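Local coordinates for protein UlvanLyase-PL25 (Pseudoalteromonas sp. PLSV, PDB 5UAS) that cleaves ulvan, the sulfated cell-wall polysaccharide of green seaweeds, as a polysaccharide lyase of family PL25 with a beta-propeller fold, at residues F161-Q166 with F178-A183. Residues are numbered along the deposited sequence; the frame is centred on the assembly and turned at random.
Sequences FGTYNQ and FFRHGA. With BDP (beta-D-glucopyranuronic acid), chain C.
The guanidinium of Arg-180 is sandwiched between Tyr-164 CE2 on one face and the carbonyl carbon of Ala-183 over the centre of the other. The tyrosine meets it with its rim, the two planes turned 68° apart, while Thr-163 CG2 sits 3.3 Å above the centre of the Tyr-164 ring. At the guanidinium edge lies the carboxylate of the glucuronic acid, gripped by two nearly straight bonds, Arg-180 NH1 to O6A (2.9 Å) and NH2 to O6B (2.8 Å); Tyr-222 and His-119 also bond this sugar. Arg-180 runs extended as far as CD, then turns about the CG-CD bond (chi3 68°), and its NH2 also reaches Thr-163 OG1 at 3.1 Å. That hydroxyl in turn donates a hydrogen bond to Gly-182 O (3.0 Å), which accepts another from Arg-180 NE on the opposite face of its carbonyl plane; these second-shell bonds probably limit how far the guanidinium can turn. Behind this site stands an antiparallel propeller hairpin, where Thr-163 pairs with Arg-180 and Gln-166 with Phe-178, and the one-residue shift between them is a beta bulge. The bulge carries Tyr-164, the proton acceptor, whose OH stands 3.2 Å from O6A. A leucine in place of this arginine would probably cost the sugar carboxylate its two guanidinium bonds and leave Thr-163 OG1 without that donor. Farther along, Phe-161 O lies over one face of the His-181 imidazole, and Phe-179 turns the edge of its ring to the same oxygen, CE2 at 3.7 Å.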
ATOM      1  N   PHE A 161      11.599 -12.612   6.368  1.00 12.90           N
ATOM      2  CA  PHE A 161      12.219 -11.788   5.326  1.00 12.86           C
ATOM      3  C   PHE A 161      11.096 -11.219   4.477  1.00 12.51           C
ATOM      4  O   PHE A 161      10.723 -11.765   3.441  1.00 13.99           O
ATOM      5  CB  PHE A 161      13.187 -12.628   4.490  1.00 12.94           C
ATOM      6  CG  PHE A 161      14.225 -13.311   5.314  1.00 14.60           C
ATOM      7  CD1 PHE A 161      15.154 -12.573   6.019  1.00 14.17           C
ATOM      8  CD2 PHE A 161      14.244 -14.700   5.421  1.00 16.02           C
ATOM      9  CE1 PHE A 161      16.111 -13.212   6.802  1.00 16.82           C
ATOM     10  CE2 PHE A 161      15.196 -15.349   6.194  1.00 17.01           C
ATOM     11  CZ  PHE A 161      16.128 -14.614   6.890  1.00 15.23           C
ATOM     12  N   GLY A 162      10.543 -10.108   4.935  1.00 11.93           N
ATOM     13  CA  GLY A 162       9.406  -9.502   4.268  1.00 12.06           C
ATOM     14  C   GLY A 162       9.377  -7.993   4.416  1.00 12.02           C
ATOM     15  O   GLY A 162       9.758  -7.451   5.468  1.00 14.86           O
ATOM     16  N   THR A 163       8.927  -7.324   3.354  1.00 11.48           N
ATOM     17  CA  THR A 163       8.536  -5.923   3.352  1.00 11.09           C
ATOM     18  C   THR A 163       7.302  -5.808   2.467  1.00 11.88           C
ATOM     19  O   THR A 163       7.194  -6.504   1.449  1.00 13.58           O
ATOM     20  CB  THR A 163       9.627  -4.966   2.787  1.00 10.58           C
ATOM     21  OG1 THR A 163      10.928  -5.308   3.264  1.00 13.22           O
ATOM     22  CG2 THR A 163       9.337  -3.527   3.219  1.00 10.67           C
ATOM     23  N   TYR A 164       6.391  -4.901   2.847  1.00 10.74           N
ATOM     24  CA  TYR A 164       5.231  -4.484   2.056  1.00 10.97           C
ATOM     25  C   TYR A 164       4.129  -5.526   1.985  1.00 11.79           C
ATOM     26  O   TYR A 164       3.759  -5.981   0.893  1.00 12.84           O
ATOM     27  CB  TYR A 164       5.645  -4.063   0.630  1.00 12.34           C
ATOM     28  CG  TYR A 164       6.696  -2.973   0.640  1.00 11.43           C
ATOM     29  CD1 TYR A 164       6.449  -1.768   1.269  1.00 14.10           C
ATOM     30  CD2 TYR A 164       7.960  -3.191   0.093  1.00 13.07           C
ATOM     31  CE1 TYR A 164       7.410  -0.748   1.284  1.00 14.18           C
ATOM     32  CE2 TYR A 164       8.941  -2.198   0.122  1.00 14.29           C
ATOM     33  CZ  TYR A 164       8.645  -0.968   0.723  1.00 14.60           C
ATOM     34  OH  TYR A 164       9.602   0.026   0.774  1.00 15.23           O
ATOM     35  N   ASN A 165       3.570  -5.857   3.144  1.00 11.01           N
ATOM     36  CA  ASN A 165       2.474  -6.818   3.241  1.00  9.88           C
ATOM     37  C   ASN A 165       1.218  -6.354   2.538  1.00  8.52           C
ATOM     38  O   ASN A 165       0.711  -5.256   2.798  1.00 11.04           O
ATOM     39  CB  ASN A 165       2.154  -7.062   4.712  1.00 11.26           C
ATOM     40  CG  ASN A 165       3.301  -7.671   5.428  1.00 13.16           C
ATOM     41  OD1 ASN A 165       3.845  -8.696   5.003  1.00 15.08           O
ATOM     42  ND2 ASN A 165       3.709  -7.039   6.506  1.00 11.35           N
ATOM     43  N   GLN A 166       0.654  -7.228   1.711  1.00 10.16           N
ATOM     44  CA  GLN A 166      -0.610  -6.950   1.059  1.00 10.34           C
ATOM     45  C   GLN A 166      -1.419  -8.223   1.143  1.00 12.36           C
ATOM     46  O   GLN A 166      -0.996  -9.255   0.619  1.00 13.88           O
ATOM     47  CB  GLN A 166      -0.395  -6.490  -0.383  1.00 10.46           C
ATOM     48  CG  GLN A 166       0.643  -5.357  -0.404  1.00 11.56           C
ATOM     49  CD  GLN A 166       1.038  -4.929  -1.798  1.00 14.40           C
ATOM     50  OE1 GLN A 166       0.190  -4.701  -2.651  1.00 17.46           O
ATOM     51  NE2 GLN A 166       2.316  -4.744  -2.004  1.00 15.90           N
ATOM     52  N   PHE A 178       0.976 -11.170  -0.181  1.00 12.28           N
ATOM     53  CA  PHE A 178       2.000 -10.716  -1.109  1.00 10.70           C
ATOM     54  C   PHE A 178       2.968  -9.794  -0.367  1.00 11.91           C
ATOM     55  O   PHE A 178       2.544  -8.943   0.432  1.00 14.21           O
ATOM     56  CB  PHE A 178       1.366  -9.944  -2.264  1.00 11.22           C
ATOM     57  CG  PHE A 178       0.485 -10.784  -3.127  1.00 11.98           C
ATOM     58  CD1 PHE A 178      -0.804 -11.080  -2.732  1.00 14.45           C
ATOM     59  CD2 PHE A 178       0.964 -11.298  -4.330  1.00 15.01           C
ATOM     60  CE1 PHE A 178      -1.613 -11.879  -3.509  1.00 17.40           C
ATOM     61  CE2 PHE A 178       0.157 -12.096  -5.116  1.00 19.03           C
ATOM     62  CZ  PHE A 178      -1.133 -12.399  -4.690  1.00 17.41           C
ATOM     63  N   PHE A 179       4.253  -9.929  -0.678  1.00 10.10           N
ATOM     64  CA  PHE A 179       5.292  -9.076  -0.101  1.00 11.21           C
ATOM     65  C   PHE A 179       6.594  -9.250  -0.881  1.00 13.41           C
ATOM     66  O   PHE A 179       6.760 -10.179  -1.685  1.00 14.19           O
ATOM     67  CB  PHE A 179       5.518  -9.393   1.399  1.00 12.71           C
ATOM     68  CG  PHE A 179       5.824 -10.849   1.688  1.00 11.27           C
ATOM     69  CD1 PHE A 179       4.794 -11.779   1.818  1.00 12.06           C
ATOM     70  CD2 PHE A 179       7.139 -11.290   1.806  1.00 13.13           C
ATOM     71  CE1 PHE A 179       5.070 -13.135   2.076  1.00 12.90           C
ATOM     72  CE2 PHE A 179       7.437 -12.628   2.077  1.00 13.35           C
ATOM     73  CZ  PHE A 179       6.383 -13.561   2.210  1.00 12.97           C
ATOM     74  N   ARG A 180       7.541  -8.362  -0.594  1.00 13.31           N
ATOM     75  CA  ARG A 180       8.911  -8.521  -1.060  1.00 13.39           C
ATOM     76  C   ARG A 180       9.699  -9.357  -0.052  1.00 13.64           C
ATOM     77  O   ARG A 180       9.726  -9.034   1.143  1.00 15.16           O
ATOM     78  CB  ARG A 180       9.539  -7.150  -1.256  1.00 14.70           C
ATOM     79  CG  ARG A 180      10.961  -7.226  -1.775  1.00 14.51           C
ATOM     80  CD  ARG A 180      11.526  -5.809  -1.837  1.00 16.32           C
ATOM     81  NE  ARG A 180      11.715  -5.254  -0.491  1.00 12.09           N
ATOM     82  CZ  ARG A 180      12.093  -4.010  -0.217  1.00 14.33           C
ATOM     83  NH1 ARG A 180      12.279  -3.122  -1.204  1.00 15.19           N
ATOM     84  NH2 ARG A 180      12.247  -3.635   1.064  1.00 13.92           N
ATOM     85  N   HIS A 181      10.352 -10.420  -0.539  1.00 14.21           N
ATOM     86  CA  HIS A 181      10.986 -11.429   0.325  1.00 14.07           C
ATOM     87  C   HIS A 181      12.392 -10.975   0.728  1.00 15.69           C
ATOM     88  O   HIS A 181      13.409 -11.610   0.432  1.00 14.33           O
ATOM     89  CB  HIS A 181      11.011 -12.768  -0.405  1.00 14.00           C
ATOM     90  CG  HIS A 181      11.259 -13.984   0.452  1.00 12.58           C
ATOM     91  ND1 HIS A 181      12.448 -14.220   1.110  1.00 13.07           N
ATOM     92  CD2 HIS A 181      10.483 -15.075   0.678  1.00 12.54           C
ATOM     93  CE1 HIS A 181      12.385 -15.388   1.734  1.00 15.02           C
ATOM     94  NE2 HIS A 181      11.204 -15.933   1.483  1.00 14.30           N
ATOM     95  N   GLY A 182      12.430  -9.839   1.421  1.00 13.93           N
ATOM     96  CA  GLY A 182      13.683  -9.245   1.872  1.00 11.65           C
ATOM     97  C   GLY A 182      13.708  -7.742   1.633  1.00 11.52           C
ATOM     98  O   GLY A 182      12.657  -7.078   1.605  1.00 12.86           O
ATOM     99  N   ALA A 183      14.917  -7.193   1.504  1.00 14.48           N
ATOM    100  CA  ALA A 183      15.092  -5.762   1.231  1.00 15.08           C
ATOM    101  C   ALA A 183      15.142  -5.551  -0.283  1.00 15.56           C
ATOM    102  O   ALA A 183      14.513  -6.324  -1.008  1.00 16.54           O
ATOM    103  CB  ALA A 183      16.338  -5.230   1.944  1.00 17.01           C
TER
HETATM  104  C1  BDP C   2      14.558   2.214   2.264  1.00 19.10           C
HETATM  105  C2  BDP C   2      14.298   3.512   1.467  1.00 16.98           C
HETATM  106  C3  BDP C   2      13.518   3.114   0.253  1.00 18.05           C
HETATM  107  C4  BDP C   2      12.269   2.392   0.595  1.00 19.18           C
HETATM  108  C5  BDP C   2      12.557   1.213   1.438  1.00 16.21           C
HETATM  109  C6  BDP C   2      12.849  -0.153   0.730  1.00 15.08           C
HETATM  110  O2  BDP C   2      13.583   4.434   2.298  1.00 20.98           O
HETATM  111  O3  BDP C   2      14.324   2.432  -0.723  1.00 18.77           O
HETATM  112  O4  BDP C   2      11.116   3.116   1.068  1.00 17.19           O
HETATM  113  O5  BDP C   2      13.362   1.441   2.550  1.00 16.68           O
HETATM  114  O6A BDP C   2      12.517  -0.343  -0.445  1.00 14.99           O
HETATM  115  O6B BDP C   2      13.386  -1.068   1.379  1.00 16.49           O